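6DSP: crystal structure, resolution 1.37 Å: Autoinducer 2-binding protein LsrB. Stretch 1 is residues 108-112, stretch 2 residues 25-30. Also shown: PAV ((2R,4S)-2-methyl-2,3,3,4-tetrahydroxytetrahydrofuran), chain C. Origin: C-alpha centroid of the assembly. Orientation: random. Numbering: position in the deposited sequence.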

ATOM      1  N   THR A 108      -5.530  -6.168 -10.457  1.00 11.95           N
ATOM      2  CA  THR A 108      -4.636  -5.897  -9.344  1.00 11.80           C
ATOM      3  C   THR A 108      -5.270  -4.904  -8.375  1.00 11.17           C
ATOM      4  O   THR A 108      -6.226  -4.200  -8.704  1.00 11.39           O
ATOM      5  CB  THR A 108      -3.272  -5.378  -9.816  1.00 11.45           C
ATOM      6  OG1 THR A 108      -3.511  -4.343 -10.775  1.00 11.89           O
ATOM      7  CG2 THR A 108      -2.468  -6.500 -10.480  1.00 12.27           C
ATOM      8  N   TRP A 109      -4.702  -4.829  -7.176  1.00 11.23           N
ATOM      9  CA  TRP A 109      -5.055  -3.802  -6.213  1.00 11.22           C
ATOM     10  C   TRP A 109      -3.809  -3.525  -5.401  1.00 10.79           C
ATOM     11  O   TRP A 109      -2.947  -4.409  -5.282  1.00 10.97           O
ATOM     12  CB  TRP A 109      -6.226  -4.293  -5.328  1.00 11.53           C
ATOM     13  CG  TRP A 109      -5.826  -5.374  -4.343  1.00 11.48           C
ATOM     14  CD1 TRP A 109      -5.434  -6.666  -4.641  1.00 11.65           C
ATOM     15  CD2 TRP A 109      -5.689  -5.231  -2.932  1.00 11.28           C
ATOM     16  NE1 TRP A 109      -5.075  -7.331  -3.467  1.00 12.04           N
ATOM     17  CE2 TRP A 109      -5.203  -6.466  -2.410  1.00 11.38           C
ATOM     18  CE3 TRP A 109      -5.920  -4.176  -2.048  1.00 11.72           C
ATOM     19  CZ2 TRP A 109      -4.957  -6.661  -1.046  1.00 12.10           C
ATOM     20  CZ3 TRP A 109      -5.681  -4.378  -0.679  1.00 12.82           C
ATOM     21  CH2 TRP A 109      -5.220  -5.626  -0.197  1.00 12.93           C
ATOM     22  N   ASP A 110      -3.727  -2.317  -4.822  1.00 11.09           N
ATOM     23  CA  ASP A 110      -2.687  -1.962  -3.846  1.00 10.90           C
ATOM     24  C   ASP A 110      -1.321  -1.760  -4.496  1.00 11.41           C
ATOM     25  O   ASP A 110      -0.841  -0.623  -4.568  1.00 12.62           O
ATOM     26  CB  ASP A 110      -2.676  -2.969  -2.687  1.00 10.55           C
ATOM     27  CG  ASP A 110      -1.606  -2.674  -1.664  1.00 11.03           C
ATOM     28  OD1 ASP A 110      -1.504  -1.489  -1.255  1.00 11.76           O
ATOM     29  OD2 ASP A 110      -0.915  -3.635  -1.214  1.00 11.66           O
ATOM     30  N   SER A 111      -0.702  -2.817  -5.016  1.00 11.07           N
ATOM     31  CA  SER A 111       0.583  -2.710  -5.705  1.00 10.79           C
ATOM     32  C   SER A 111       0.491  -3.396  -7.063  1.00 11.08           C
ATOM     33  O   SER A 111       0.226  -4.608  -7.145  1.00 11.51           O
ATOM     34  CB  SER A 111       1.720  -3.311  -4.877  1.00 11.30           C
ATOM     35  OG  SER A 111       2.926  -3.010  -5.568  1.00 12.97           O
ATOM     36  N   ASP A 112       0.705  -2.618  -8.113  1.00 11.00           N
ATOM     37  CA  ASP A 112       0.399  -3.018  -9.475  1.00 11.16           C
ATOM     38  C   ASP A 112       1.497  -3.914 -10.062  1.00 11.77           C
ATOM     39  O   ASP A 112       2.559  -4.143  -9.455  1.00 12.35           O
ATOM     40  CB  ASP A 112       0.261  -1.753 -10.337  1.00 11.41           C
ATOM     41  CG  ASP A 112      -0.718  -1.912 -11.501  1.00 12.12           C
ATOM     42  OD1 ASP A 112      -1.233  -3.029 -11.792  1.00 11.78           O
ATOM     43  OD2 ASP A 112      -0.970  -0.879 -12.144  1.00 13.62           O
TER
HETATM   44  O2  PAV C 401       1.884   0.851   2.694  1.00 16.29           O
HETATM   45  C2  PAV C 401       1.101  -0.350   2.539  1.00 12.17           C
HETATM   46  C1  PAV C 401      -0.184  -0.338   3.397  1.00 16.09           C
HETATM   47  O5  PAV C 401       1.953  -1.426   3.224  1.00 11.84           O
HETATM   48  C5  PAV C 401       1.600  -2.620   2.673  1.00 12.63           C
HETATM   49  C4  PAV C 401       0.692  -2.330   1.464  1.00 13.53           C
HETATM   50  O4  PAV C 401       1.075  -3.129   0.348  1.00 12.39           O
HETATM   51  C3  PAV C 401       0.904  -0.824   1.273  1.00 12.52           C
HETATM   52  O3  PAV C 401      -0.233  -0.237   0.703  1.00 13.45           O
HETATM   53  O13 PAV C 401       2.052  -0.590   0.489  1.00 12.53           O
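Stretch 2 25-30: TFIPKL

Stretch 2 enters as the end of a strand, Thr-25 to Ile-27, and continues as loop through Pro-28, Lys-29 and Leu-30. It advances in the same general sense as stretch 1: Asp-110 CA is nearest Pro-28 CA at 8.8 Å, and one step on Ser-111 CA is nearest Lys-29 CA at 8.5 Å. At such spacings the backbones are too far apart to pair as neighbouring strands, and the contact, 254 Å² summed over both sides, depends largely on side chains reaching across.

Thr-25, with phi/psi of -90/118, is extended but out of reach; its side chain comes no closer than 9.8 Å to stretch 1. Phe-26 (-103/115) makes the first contact. Its CA-to-CB bond points sideways, yet with chi1 at -177° (t) the ring end comes nearer, and Phe-26 CE1 lies over one face of the Trp-109 indole, 3.2 Å from Trp-109 NE1 and 3.3 Å from Trp-109 CE2. The centroid of the Phe-26 ring is 4.5 Å from that of the five-membered ring of Trp-109, and the planes meet at 35°, an oblique aromatic pair.

Ile-27 (-115/119) still follows the strand, and its CA-to-CB bond points away from stretch 1. Its contribution is the carbonyl: Trp-109 NE1 donates a weak hydrogen bond to Ile-27 O, long at 3.4 Å but well directed, with an N-H...O angle of 161°. The acceptor lies near the indole plane, at the ring edge, as expected for an N-H that projects in that plane. Pro-28 (-90/171) continues along this edge, with Pro-28 CA 4.4 Å from Trp-109 CZ2.

At Lys-29 the backbone turns to -63/-35. The CA-to-CB bond points sideways, but chi1 is m and chi2 to chi4 are all t, so an extended chain carries its end to stretch 1. Lys-29 CE packs 3.4 Å from Ser-111 CB and 3.7 Å from Asp-110 OD2. Lys-29 NZ and Asp-110 OD2 are 4.2 Å apart, beyond salt-bridge range; the ligand joins them instead. PAV O4 accepts a hydrogen bond from Lys-29 NZ at 2.8 Å and donates one to Asp-110 OD2 at 2.6 Å, while PAV O3 donates to Asp-110 OD1, also at 2.6 Å. The two stretches thus share a hydroxyl of the bound sugar-like ring, in keeping with the protein's name as an autoinducer 2-binding protein.

Leu-30 returns to an extended conformation (-162/154), its side chain 8.1 Å from stretch 1 and making no contact.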

ATOM      1  N   THR A  25     -10.125 -15.070  -6.798  1.00 12.64           N
ATOM      2  CA  THR A  25      -9.049 -15.372  -5.852  1.00 11.72           C
ATOM      3  C   THR A  25      -8.368 -14.053  -5.493  1.00 11.71           C
ATOM      4  O   THR A  25      -7.868 -13.340  -6.380  1.00 12.93           O
ATOM      5  CB  THR A  25      -8.042 -16.359  -6.445  1.00 12.52           C
ATOM      6  OG1 THR A  25      -8.730 -17.545  -6.875  1.00 14.56           O
ATOM      7  CG2 THR A  25      -6.978 -16.719  -5.427  1.00 13.57           C
ATOM      8  N   PHE A  26      -8.428 -13.695  -4.221  1.00 11.42           N
ATOM      9  CA  PHE A  26      -7.929 -12.414  -3.730  1.00 11.39           C
ATOM     10  C   PHE A  26      -6.591 -12.690  -3.060  1.00 11.23           C
ATOM     11  O   PHE A  26      -6.536 -13.400  -2.042  1.00 12.34           O
ATOM     12  CB  PHE A  26      -8.955 -11.827  -2.753  1.00 12.77           C
ATOM     13  CG  PHE A  26      -8.616 -10.452  -2.211  1.00 12.18           C
ATOM     14  CD1 PHE A  26      -8.256  -9.415  -3.066  1.00 12.27           C
ATOM     15  CD2 PHE A  26      -8.752 -10.164  -0.864  1.00 13.46           C
ATOM     16  CE1 PHE A  26      -8.053  -8.119  -2.561  1.00 13.09           C
ATOM     17  CE2 PHE A  26      -8.523  -8.884  -0.371  1.00 13.93           C
ATOM     18  CZ  PHE A  26      -8.146  -7.869  -1.220  1.00 13.12           C
ATOM     19  N   ILE A  27      -5.526 -12.140  -3.625  1.00 11.17           N
ATOM     20  CA  ILE A  27      -4.164 -12.482  -3.218  1.00 11.31           C
ATOM     21  C   ILE A  27      -3.494 -11.253  -2.606  1.00 11.00           C
ATOM     22  O   ILE A  27      -3.335 -10.227  -3.286  1.00 11.90           O
ATOM     23  CB  ILE A  27      -3.322 -13.019  -4.389  1.00 11.62           C
ATOM     24  CG1 ILE A  27      -4.030 -14.211  -5.054  1.00 11.90           C
ATOM     25  CG2 ILE A  27      -1.911 -13.382  -3.883  1.00 12.11           C
ATOM     26  CD1 ILE A  27      -3.336 -14.740  -6.299  1.00 12.51           C
ATOM     27  N   PRO A  28      -3.078 -11.320  -1.338  1.00 10.84           N
ATOM     28  CA  PRO A  28      -2.391 -10.214  -0.688  1.00 10.77           C
ATOM     29  C   PRO A  28      -0.884 -10.342  -0.892  1.00 10.61           C
ATOM     30  O   PRO A  28      -0.387 -11.362  -1.371  1.00 11.26           O
ATOM     31  CB  PRO A  28      -2.713 -10.474   0.787  1.00 10.98           C
ATOM     32  CG  PRO A  28      -2.667 -11.998   0.891  1.00 10.94           C
ATOM     33  CD  PRO A  28      -3.308 -12.453  -0.398  1.00 10.63           C
ATOM     34  N   LYS A  29      -0.153  -9.286  -0.513  1.00 10.63           N
ATOM     35  CA  LYS A  29       1.305  -9.423  -0.508  1.00 11.21           C
ATOM     36  C   LYS A  29       1.757 -10.484   0.486  1.00 11.42           C
ATOM     37  O   LYS A  29       2.758 -11.174   0.239  1.00 12.59           O
ATOM     38  CB  LYS A  29       1.977  -8.088  -0.175  1.00 10.35           C
ATOM     39  CG  LYS A  29       1.910  -7.063  -1.252  1.00 10.48           C
ATOM     40  CD  LYS A  29       2.702  -5.800  -0.841  1.00 10.49           C
ATOM     41  CE  LYS A  29       2.627  -4.679  -1.852  1.00 10.45           C
ATOM     42  NZ  LYS A  29       3.289  -3.467  -1.272  1.00 11.43           N
ATOM     43  N   LEU A  30       1.056 -10.610   1.609  1.00 10.56           N
ATOM     44  CA  LEU A  30       1.219 -11.690   2.568  1.00 11.37           C
ATOM     45  C   LEU A  30      -0.022 -11.714   3.440  1.00 11.63           C
ATOM     46  O   LEU A  30      -0.717 -10.693   3.579  1.00 12.58           O
ATOM     47  CB  LEU A  30       2.469 -11.496   3.446  1.00 12.20           C
ATOM     48  CG  LEU A  30       2.484 -10.397   4.521  1.00 12.69           C
ATOM     49  CD1 LEU A  30       3.753 -10.508   5.363  1.00 13.41           C
ATOM     50  CD2 LEU A  30       2.395  -8.999   3.895  1.00 13.28           C
TER